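Local coordinates for protein Cd1 (PDB 7D39) that binds flavin mononucleotide and probably acts as an ene-reductase that starts the breakdown of flavones and flavonols in gut bacteria, at residues E21-A26 / V33-L38; V173-L178 / D184-R189; Q210-V215 / H220-H225; D228-C233 / G237-I242. One frame throughout, in Å; residues are numbered along the deposited sequence.

Overall arrangement
Contacts 1 and 2 belong to the flavodoxin-like part of the chain. They hold helices 14-28 and 184-202 to the two outermost strands of its parallel sheet, 32-37 and 167-174. They touch where Glu21 packs on Val187. Contact 1 is apolar and partly buried. Contact 2, also partly buried, adds an arginine that grips a backbone carbonyl. Contacts 3 and 4 lie in the small antiparallel domain and meet through strands 224-227 and 230-233. Contact 3 is at the surface and rests on a salt bridge. Contact 4 is a partly buried hairpin held mainly by backbone bonds. Contacts 1 and 4 are about 38 Å apart between centres.

Contact 1 (E21-A26 / V33-L38); sequences EALMGA and VEFIQL
Leu23 packs on Val33 and Phe35 in an apolar helix-on-strand contact inside a beta-alpha-beta unit. Helix 14-28 follows strand 2-7, and the chain then returns in strand 32-37, parallel to the first strand. The axes of 21-26 and 33-37 run nearly antiparallel, at 168°, and approach to 8.9 Å. Leu23 has the largest share of the contact. Its CG lies anti to its own carbonyl carbon (chi1 -71°), which sends the two methyls out over the strand. CD1 sits 3.8 Å from Phe35 CB, and the leucine branch lies across the phenylalanine side chain. The same methyl lies 3.4 Å from the backbone O of Glu34. CD2 turns to Val33 and lies 4.1 Å from its CG1. Leu23 and Val33 lie alongside, each running toward the other's backbone. Val33 CG1 also reaches the helix backbone, 3.5 Å from Leu23 O, and Ala26 CB lies 4.2 Å from the same methyl. Replacing Leu23 by an alanine would probably leave Val33 CG1 and Phe35 CB without their main apolar partner on this helix segment. Beyond the pair, Ile3, Gly5 and Ser7 of strand 2-7 make backbone hydrogen bonds to Glu34, Ile36 and Leu38. Ile36 packs on helix 70-79, while Ala26 touches Ala198 of helix 184-202.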
# COMPACT_ATOMS: atom_id res chain seq x y z
N GLU A 21 -16.18 13.97 0.75
CA GLU A 21 -17.47 13.28 0.76
C GLU A 21 -17.39 11.98 1.54
O GLU A 21 -18.35 11.60 2.23
CB GLU A 21 -17.90 13.02 -0.68
CG GLU A 21 -19.23 12.33 -0.83
CD GLU A 21 -20.39 13.29 -0.61
OE1 GLU A 21 -21.36 12.89 0.06
OE2 GLU A 21 -20.32 14.43 -1.10
N ALA A 22 -16.28 11.26 1.43
CA ALA A 22 -16.11 10.08 2.27
C ALA A 22 -16.02 10.49 3.74
O ALA A 22 -16.61 9.84 4.61
CB ALA A 22 -14.88 9.28 1.84
N LEU A 23 -15.33 11.59 4.03
CA LEU A 23 -15.26 12.04 5.42
C LEU A 23 -16.64 12.38 5.96
O LEU A 23 -16.95 12.11 7.13
CB LEU A 23 -14.31 13.23 5.53
CG LEU A 23 -12.82 12.91 5.34
CD1 LEU A 23 -11.97 14.12 5.63
CD2 LEU A 23 -12.37 11.75 6.23
N MSE A 24 -17.50 12.94 5.12
CA MSE A 24 -18.86 13.27 5.55
C MSE A 24 -19.65 12.02 5.94
O MSE A 24 -20.29 11.98 6.99
CB MSE A 24 -19.59 14.04 4.46
CG MSE A 24 -19.22 15.50 4.44
SE MSE A 24 -19.80 16.40 2.80
CE MSE A 24 -19.49 18.23 3.37
N GLY A 25 -19.62 11.00 5.08
CA GLY A 25 -20.24 9.74 5.44
C GLY A 25 -19.68 9.16 6.72
O GLY A 25 -20.41 8.62 7.54
N ALA A 26 -18.36 9.27 6.90
CA ALA A 26 -17.76 8.81 8.14
C ALA A 26 -18.28 9.60 9.34
O ALA A 26 -18.55 9.02 10.40
CB ALA A 26 -16.23 8.92 8.06
N VAL A 33 -13.28 13.49 12.16
CA VAL A 33 -12.65 13.43 10.86
C VAL A 33 -11.55 14.48 10.77
O VAL A 33 -11.58 15.52 11.44
CB VAL A 33 -13.65 13.62 9.70
CG1 VAL A 33 -14.56 12.42 9.60
CG2 VAL A 33 -14.45 14.91 9.89
N GLU A 34 -10.57 14.18 9.92
CA GLU A 34 -9.47 15.07 9.62
C GLU A 34 -9.08 14.86 8.17
O GLU A 34 -9.20 13.75 7.63
CB GLU A 34 -8.29 14.81 10.57
CG GLU A 34 -7.08 15.71 10.35
CD GLU A 34 -5.98 15.46 11.38
OE1 GLU A 34 -6.07 14.48 12.15
OE2 GLU A 34 -5.01 16.26 11.41
N PHE A 35 -8.60 15.92 7.54
CA PHE A 35 -8.28 15.90 6.11
C PHE A 35 -6.86 16.39 5.91
O PHE A 35 -6.46 17.40 6.51
CB PHE A 35 -9.27 16.77 5.34
CG PHE A 35 -8.97 16.91 3.88
CD1 PHE A 35 -8.93 15.80 3.06
CD2 PHE A 35 -8.74 18.15 3.33
CE1 PHE A 35 -8.65 15.93 1.70
CE2 PHE A 35 -8.48 18.29 1.99
CZ PHE A 35 -8.43 17.19 1.18
N ILE A 36 -6.10 15.68 5.08
CA ILE A 36 -4.75 16.09 4.71
C ILE A 36 -4.66 16.16 3.18
O ILE A 36 -4.97 15.19 2.49
CB ILE A 36 -3.67 15.14 5.27
CG1 ILE A 36 -3.54 15.34 6.78
CG2 ILE A 36 -2.33 15.40 4.62
CD1 ILE A 36 -2.51 14.39 7.43
N GLN A 37 -4.26 17.32 2.67
CA GLN A 37 -4.04 17.54 1.25
C GLN A 37 -2.54 17.42 0.98
O GLN A 37 -1.76 18.20 1.50
CB GLN A 37 -4.57 18.92 0.85
CG GLN A 37 -5.35 18.97 -0.46
CD GLN A 37 -4.48 18.66 -1.65
OE1 GLN A 37 -3.31 19.02 -1.68
NE2 GLN A 37 -5.05 17.97 -2.64
N LEU A 38 -2.14 16.42 0.19
CA LEU A 38 -0.71 16.13 0.07
C LEU A 38 0.08 17.21 -0.66
O LEU A 38 1.31 17.26 -0.49
CB LEU A 38 -0.48 14.79 -0.63
CG LEU A 38 -0.94 13.52 0.11
CD1 LEU A 38 -0.67 12.26 -0.71
CD2 LEU A 38 -0.27 13.43 1.48

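Contact 2 (V173-L178 / D184-R189); sequences VFPWAL and DERVAR
Phe174, at the end of strand 167-174, faces Arg186 in the first turn of helix 184-202, with their CA atoms 8.2 Å apart. The Arg186 chain is bent at both chi2 and chi3 (-131° and -91°), and these bends carry the guanidinium across to the turn after the strand. There it meets the backbone carbonyl of Pro175 end-on. NH1 and NH2 both donate to Pro175 O, each at 2.9 Å. One carbonyl oxygen takes both N-H groups, lying almost in the guanidinium plane. Sharing one acceptor bends both bonds, and the double hold probably limits rotation of the group. NH2 is also 3.0 Å from Trp176 O. Glu183 adds a salt bridge to NH2, which probably balances part of the charge. This contact lies at one border of the flavodoxin-like fold, where the last strand of the parallel sheet leads into its covering helix. Pro175 is also near the cofactor, with its side chain about 6 Å from the bound FMN. A methionine in place of Arg186 would probably leave Pro175 O without its two donors and Glu183 without this charged partner. The Phe174 ring runs beside the arginine, its plane turned 60° from the guanidinium, and Phe174 CB lies 3.9 Å from Arg186 NH1. One turn further on, Arg189 CG comes to the edge of the same ring, 4.0 Å from CZ of Phe174. Arg189 then continues to Glu172, where NE forms a salt bridge. Phe174 also packs on Met142 and Val144 of strand 138-144 and on Met18 of helix 14-28.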
# COMPACT_ATOMS: atom_id res chain seq x y z
N VAL A 173 -12.13 2.03 -8.00
CA VAL A 173 -11.58 2.73 -9.16
C VAL A 173 -12.70 3.52 -9.83
O VAL A 173 -13.79 2.99 -10.06
CB VAL A 173 -10.95 1.77 -10.17
CG1 VAL A 173 -10.61 2.52 -11.45
CG2 VAL A 173 -9.71 1.18 -9.61
N PHE A 174 -12.41 4.79 -10.18
CA PHE A 174 -13.39 5.65 -10.85
C PHE A 174 -12.83 6.11 -12.20
O PHE A 174 -12.14 7.13 -12.29
CB PHE A 174 -13.75 6.86 -9.99
CG PHE A 174 -14.41 6.51 -8.69
CD1 PHE A 174 -15.79 6.35 -8.62
CD2 PHE A 174 -13.66 6.32 -7.54
CE1 PHE A 174 -16.40 6.03 -7.42
CE2 PHE A 174 -14.27 6.00 -6.34
CZ PHE A 174 -15.64 5.86 -6.28
N PRO A 175 -13.13 5.39 -13.28
CA PRO A 175 -12.69 5.84 -14.61
C PRO A 175 -13.60 6.94 -15.14
O PRO A 175 -14.70 7.18 -14.63
CB PRO A 175 -12.79 4.58 -15.46
CG PRO A 175 -13.95 3.84 -14.85
CD PRO A 175 -13.88 4.12 -13.35
N TRP A 176 -13.10 7.64 -16.16
CA TRP A 176 -13.83 8.72 -16.83
C TRP A 176 -14.38 9.72 -15.82
O TRP A 176 -15.55 10.11 -15.88
CB TRP A 176 -14.97 8.17 -17.69
CG TRP A 176 -14.52 7.18 -18.71
CD1 TRP A 176 -14.77 5.83 -18.72
CD2 TRP A 176 -13.74 7.44 -19.88
NE1 TRP A 176 -14.17 5.24 -19.81
CE2 TRP A 176 -13.54 6.21 -20.55
CE3 TRP A 176 -13.19 8.61 -20.43
CZ2 TRP A 176 -12.82 6.10 -21.73
CZ3 TRP A 176 -12.46 8.49 -21.61
CH2 TRP A 176 -12.28 7.25 -22.24
N ALA A 177 -13.53 10.15 -14.89
CA ALA A 177 -13.98 10.82 -13.68
C ALA A 177 -13.57 12.29 -13.60
O ALA A 177 -13.54 12.86 -12.50
CB ALA A 177 -13.48 10.06 -12.45
N LEU A 178 -13.26 12.93 -14.73
CA LEU A 178 -12.92 14.35 -14.70
C LEU A 178 -14.10 15.18 -14.21
O LEU A 178 -13.91 16.17 -13.50
CB LEU A 178 -12.49 14.84 -16.08
CG LEU A 178 -11.09 14.55 -16.62
CD1 LEU A 178 -10.84 15.43 -17.83
CD2 LEU A 178 -10.04 14.78 -15.57
N ASP A 184 -23.88 12.33 -9.45
CA ASP A 184 -24.42 12.11 -8.11
C ASP A 184 -24.26 10.67 -7.62
O ASP A 184 -23.98 10.45 -6.44
CB ASP A 184 -25.90 12.50 -8.07
CG ASP A 184 -26.11 14.00 -8.18
OD1 ASP A 184 -25.23 14.78 -7.74
OD2 ASP A 184 -27.17 14.39 -8.70
N GLU A 185 -24.52 9.68 -8.48
CA GLU A 185 -24.41 8.29 -8.02
C GLU A 185 -22.97 7.92 -7.67
O GLU A 185 -22.74 7.07 -6.81
CB GLU A 185 -24.97 7.32 -9.07
CG GLU A 185 -24.12 7.15 -10.32
CD GLU A 185 -24.15 8.38 -11.26
OE1 GLU A 185 -23.62 8.27 -12.39
OE2 GLU A 185 -24.71 9.43 -10.86
N ARG A 186 -22.00 8.54 -8.33
CA ARG A 186 -20.62 8.21 -8.02
C ARG A 186 -20.15 8.94 -6.78
O ARG A 186 -19.31 8.41 -6.03
CB ARG A 186 -19.75 8.53 -9.22
CG ARG A 186 -20.24 7.88 -10.47
CD ARG A 186 -19.10 7.17 -11.15
NE ARG A 186 -18.47 8.09 -12.07
CZ ARG A 186 -17.35 7.83 -12.73
NH1 ARG A 186 -16.71 6.68 -12.56
NH2 ARG A 186 -16.89 8.75 -13.55
N VAL A 187 -20.67 10.14 -6.53
CA VAL A 187 -20.37 10.83 -5.28
C VAL A 187 -21.00 10.07 -4.12
O VAL A 187 -20.38 9.93 -3.06
CB VAL A 187 -20.87 12.29 -5.36
CG1 VAL A 187 -20.68 13.01 -4.02
CG2 VAL A 187 -20.14 13.03 -6.45
N ALA A 188 -22.22 9.56 -4.31
CA ALA A 188 -22.86 8.74 -3.30
C ALA A 188 -22.02 7.51 -2.98
O ALA A 188 -22.03 7.03 -1.84
CB ALA A 188 -24.27 8.34 -3.77
N ARG A 189 -21.24 7.02 -3.95
CA ARG A 189 -20.38 5.88 -3.69
C ARG A 189 -19.20 6.26 -2.79
O ARG A 189 -18.82 5.48 -1.91
CB ARG A 189 -19.88 5.28 -5.01
CG ARG A 189 -18.92 4.12 -4.84
CD ARG A 189 -19.63 2.83 -4.41
NE ARG A 189 -18.68 1.72 -4.31
CZ ARG A 189 -18.57 0.91 -3.27
NH1 ARG A 189 -19.37 1.04 -2.22
NH2 ARG A 189 -17.65 -0.05 -3.28

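Contact 3 (Q210-V215 / H220-H225); sequences QGDAGV and HSRNFH
Arg222 reaches back along the 210-215 loop to Asp212 in a salt bridge at the protein surface. From CB the chain runs extended as far as NE. CG passes 3.8 Å from Gly214 CA, and CD comes near the Asp212 carboxylate. NE then donates to Asp212 OD2 at 2.8 Å. Gly214 CA lies over one face of the guanidinium, offset toward its rim. At the tip, NH2 donates to Asp212 OD1 at 2.9 Å and more weakly to OD2, while NH1 passes Val215 CG2. The grip is side-on, with one nitrogen for each oxygen, and both oxygens use their syn lone pairs. The two flat groups are nearly coplanar, 22° apart. Asp212 is also held from within its own segment. Gly214 N donates to OD1 from above the carboxylate plane, closing an Asx turn. A water donates to both OD2 and His220 O. Gly214 is tightly packed, since its CA makes a C-H contact of 3.0 Å to His220 O. The positive phi of Gly214 and this closeness suit a residue without a side chain. Val215 N bonds to Ser221 O at 3.0 Å, tying the two segments by their backbones. Val215 CG1 packs 3.6 Å from Phe224 CE2. At the other end, Ala213 O lies at the edge of the His220 ring, which stacks on Tyr209. Phe224 meets Phe251 of strand 248-252, Val215 and Phe224 both touch Ile242 of strand 239-245, and His225 pairs with Ile232 of strand 230-233.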
# COMPACT_ATOMS: atom_id res chain seq x y z
N GLN A 210 -15.14 -5.05 1.83
CA GLN A 210 -16.38 -4.70 1.16
C GLN A 210 -16.23 -4.60 -0.35
O GLN A 210 -17.20 -4.28 -1.03
CB GLN A 210 -16.90 -3.37 1.69
CG GLN A 210 -17.23 -3.41 3.15
CD GLN A 210 -18.38 -4.35 3.42
OE1 GLN A 210 -19.36 -4.39 2.67
NE2 GLN A 210 -18.26 -5.15 4.47
N GLY A 211 -15.04 -4.87 -0.88
CA GLY A 211 -14.72 -4.50 -2.23
C GLY A 211 -15.02 -5.59 -3.23
O GLY A 211 -15.69 -6.58 -2.95
N ASP A 212 -14.54 -5.37 -4.44
CA ASP A 212 -14.66 -6.34 -5.51
C ASP A 212 -13.95 -7.63 -5.12
O ASP A 212 -12.87 -7.60 -4.54
CB ASP A 212 -14.05 -5.73 -6.77
CG ASP A 212 -13.90 -6.71 -7.90
OD1 ASP A 212 -14.55 -7.78 -7.89
OD2 ASP A 212 -13.12 -6.39 -8.82
N ALA A 213 -14.57 -8.77 -5.42
CA ALA A 213 -13.99 -10.06 -5.05
C ALA A 213 -12.74 -10.40 -5.85
O ALA A 213 -11.97 -11.26 -5.41
CB ALA A 213 -15.03 -11.18 -5.22
N GLY A 214 -12.53 -9.77 -6.99
CA GLY A 214 -11.34 -10.01 -7.79
C GLY A 214 -11.20 -11.45 -8.25
O GLY A 214 -12.16 -12.23 -8.29
N VAL A 215 -9.97 -11.80 -8.64
CA VAL A 215 -9.64 -13.14 -9.12
C VAL A 215 -8.87 -13.93 -8.07
O VAL A 215 -9.19 -15.09 -7.80
CB VAL A 215 -8.85 -13.07 -10.45
CG1 VAL A 215 -8.27 -14.44 -10.81
CG2 VAL A 215 -9.73 -12.57 -11.59
N HIS A 220 -7.70 -10.57 -3.57
CA HIS A 220 -8.78 -9.95 -4.35
C HIS A 220 -8.36 -9.20 -5.58
O HIS A 220 -9.16 -8.65 -6.27
CB HIS A 220 -9.84 -9.16 -3.57
CG HIS A 220 -10.41 -9.90 -2.42
ND1 HIS A 220 -10.22 -9.51 -1.12
CD2 HIS A 220 -11.15 -11.03 -2.37
CE1 HIS A 220 -10.82 -10.36 -0.32
NE2 HIS A 220 -11.39 -11.29 -1.06
N SER A 221 -7.09 -9.27 -5.86
CA SER A 221 -6.45 -8.70 -7.00
C SER A 221 -6.94 -9.24 -8.32
O SER A 221 -7.35 -10.35 -8.40
CB SER A 221 -4.96 -8.97 -6.86
OG SER A 221 -4.27 -8.47 -7.93
N ARG A 222 -6.86 -8.43 -9.34
CA ARG A 222 -7.01 -8.86 -10.70
C ARG A 222 -5.75 -8.77 -11.56
O ARG A 222 -5.81 -8.97 -12.73
CB ARG A 222 -8.17 -8.11 -11.35
CG ARG A 222 -9.49 -8.24 -10.63
CD ARG A 222 -10.63 -7.69 -11.43
NE ARG A 222 -11.89 -7.90 -10.77
CZ ARG A 222 -12.73 -8.88 -11.07
NH1 ARG A 222 -12.45 -9.73 -12.01
NH2 ARG A 222 -13.84 -9.00 -10.42
N ASN A 223 -4.62 -8.50 -10.94
CA ASN A 223 -3.36 -8.33 -11.63
C ASN A 223 -2.43 -9.54 -11.42
O ASN A 223 -2.20 -9.98 -10.34
CB ASN A 223 -2.64 -7.05 -11.18
CG ASN A 223 -3.34 -5.79 -11.63
OD1 ASN A 223 -4.39 -5.49 -11.20
ND2 ASN A 223 -2.73 -5.08 -12.54
N PHE A 224 -1.90 -10.04 -12.51
CA PHE A 224 -1.16 -11.28 -12.51
C PHE A 224 0.03 -11.15 -13.43
O PHE A 224 -0.06 -10.55 -14.44
CB PHE A 224 -2.05 -12.48 -12.91
CG PHE A 224 -3.05 -12.83 -11.89
CD1 PHE A 224 -2.71 -13.59 -10.82
CD2 PHE A 224 -4.31 -12.31 -11.95
CE1 PHE A 224 -3.63 -13.90 -9.85
CE2 PHE A 224 -5.21 -12.58 -10.98
CZ PHE A 224 -4.89 -13.40 -9.93
N HIS A 225 1.15 -11.69 -13.00
CA HIS A 225 2.29 -11.89 -13.85
C HIS A 225 2.31 -13.35 -14.36
O HIS A 225 2.22 -14.29 -13.61
CB HIS A 225 3.56 -11.53 -13.07
CG HIS A 225 4.81 -11.54 -13.87
ND1 HIS A 225 5.60 -12.65 -13.99
CD2 HIS A 225 5.45 -10.57 -14.56
CE1 HIS A 225 6.65 -12.37 -14.72
NE2 HIS A 225 6.57 -11.12 -15.10
O HOH W 1 -10.47 -6.15 -6.96

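Contact 4 (D228-C233 / G237-I242); sequences DGKAIC and GLEGEI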
# COMPACT_ATOMS: atom_id res chain seq x y z
N ASP A 228 5.14 -19.58 -18.10
CA ASP A 228 4.84 -20.99 -18.31
C ASP A 228 4.86 -21.79 -17.04
O ASP A 228 5.86 -21.92 -16.41
CB ASP A 228 5.79 -21.58 -19.33
CG ASP A 228 5.39 -21.22 -20.73
OD1 ASP A 228 4.25 -20.79 -20.93
OD2 ASP A 228 6.22 -21.34 -21.65
N GLY A 229 3.70 -22.29 -16.68
CA GLY A 229 3.55 -23.07 -15.49
C GLY A 229 3.48 -22.31 -14.21
O GLY A 229 3.53 -22.91 -13.17
N LYS A 230 3.36 -20.99 -14.28
CA LYS A 230 3.30 -20.19 -13.08
C LYS A 230 2.60 -18.85 -13.25
O LYS A 230 3.06 -17.97 -13.91
CB LYS A 230 4.71 -19.98 -12.55
CG LYS A 230 4.75 -19.67 -11.09
CD LYS A 230 6.06 -19.04 -10.74
CE LYS A 230 7.18 -20.02 -10.95
NZ LYS A 230 8.06 -19.97 -9.78
N ALA A 231 1.47 -18.71 -12.60
CA ALA A 231 0.82 -17.45 -12.53
C ALA A 231 1.04 -16.86 -11.15
O ALA A 231 0.75 -17.46 -10.15
CB ALA A 231 -0.64 -17.60 -12.85
N ILE A 232 1.58 -15.66 -11.11
CA ILE A 232 1.83 -14.98 -9.87
C ILE A 232 0.90 -13.80 -9.67
O ILE A 232 0.77 -12.96 -10.50
CB ILE A 232 3.27 -14.51 -9.77
CG1 ILE A 232 4.21 -15.63 -10.19
CG2 ILE A 232 3.56 -14.02 -8.36
CD1 ILE A 232 5.66 -15.35 -9.95
N CYS A 233 0.25 -13.79 -8.54
CA CYS A 233 -0.51 -12.66 -8.15
C CYS A 233 0.37 -11.45 -7.91
O CYS A 233 1.34 -11.54 -7.24
CB CYS A 233 -1.27 -12.95 -6.92
SG CYS A 233 -2.25 -11.51 -6.64
N GLY A 237 1.52 -12.18 -4.16
CA GLY A 237 2.66 -13.01 -4.50
C GLY A 237 2.42 -14.49 -4.49
O GLY A 237 3.36 -15.26 -4.74
N LEU A 238 1.20 -14.94 -4.18
CA LEU A 238 0.88 -16.35 -4.30
C LEU A 238 1.18 -16.82 -5.71
O LEU A 238 0.92 -16.12 -6.69
CB LEU A 238 -0.59 -16.60 -3.95
CG LEU A 238 -0.94 -16.57 -2.47
CD1 LEU A 238 -2.43 -16.44 -2.25
CD2 LEU A 238 -0.42 -17.81 -1.77
N GLU A 239 1.76 -18.01 -5.81
CA GLU A 239 2.15 -18.63 -7.08
C GLU A 239 1.22 -19.81 -7.36
O GLU A 239 1.10 -20.73 -6.54
CB GLU A 239 3.61 -19.08 -7.04
CG GLU A 239 4.52 -18.03 -6.39
CD GLU A 239 6.01 -18.24 -6.68
OE1 GLU A 239 6.41 -19.36 -7.06
OE2 GLU A 239 6.77 -17.26 -6.53
N GLY A 240 0.56 -19.79 -8.51
CA GLY A 240 -0.42 -20.82 -8.79
C GLY A 240 -0.78 -20.91 -10.25
O GLY A 240 0.09 -20.93 -11.11
N GLU A 241 -2.08 -20.95 -10.54
CA GLU A 241 -2.53 -21.22 -11.89
C GLU A 241 -3.78 -20.41 -12.20
O GLU A 241 -4.70 -20.34 -11.37
CB GLU A 241 -2.80 -22.71 -12.07
CG GLU A 241 -3.37 -23.09 -13.41
CD GLU A 241 -3.15 -24.57 -13.73
OE1 GLU A 241 -3.23 -25.41 -12.80
OE2 GLU A 241 -2.89 -24.89 -14.90
N ILE A 242 -3.81 -19.83 -13.39
CA ILE A 242 -4.95 -19.07 -13.90
C ILE A 242 -5.75 -19.97 -14.84
O ILE A 242 -5.18 -20.58 -15.74
CB ILE A 242 -4.47 -17.80 -14.62
CG1 ILE A 242 -4.07 -16.71 -13.62
CG2 ILE A 242 -5.50 -17.30 -15.62
CD1 ILE A 242 -5.22 -16.18 -12.79
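The carboxylate of Glu239 is met by Lys230 from above its plane: NZ sits 42° out of that plane and 3.2 Å from OE1. The other carboxylate oxygen, OE2, lies beside Ile232 CD1, and the Ile232 and Glu239 side chains lie alongside each other on this face of the hairpin. The Lys230 chain leaves with CG anti to the backbone N (chi1 -157°) and bends at its last two torsions, which brings NZ across to the glutamate. Beneath this salt bridge is a beta hairpin of strands 230-233 and 239-245. Ala231 and Gly240 form an antiparallel hydrogen-bonded pair. Ala231 N donates to Gly240 O at 3.0 Å, and Gly240 N returns the bond to Ala231 O at 2.9 Å. Ile232 and Glu239 are the next pair, non-hydrogen-bonded. Cys233 N then donates to Leu238 O at 3.0 Å. A weak bond from Gly237 N to Cys233 O follows. Opposite the face of Ile232 and Glu239, Ala231 CB packs 3.6 Å from Ile242 CG1, and both residues touch Phe251 of strand 248-252. Cys233 SG is modelled in a disulfide with Cys219. Yet Cys219 is also paired with Cys216 and Cys236, and one sulfur cannot form three disulfides, so this bonding is doubtful. The two Cys-x-x-Cys pairs, Cys216/Cys219 and Cys233/Cys236, are spaced as in a zinc ribbon, where such sulfurs bind a metal, although no metal is modelled. The contact's chemistry thus implies a frame set by backbone bonds, with the Lys230-Glu239 charge pair added on one face.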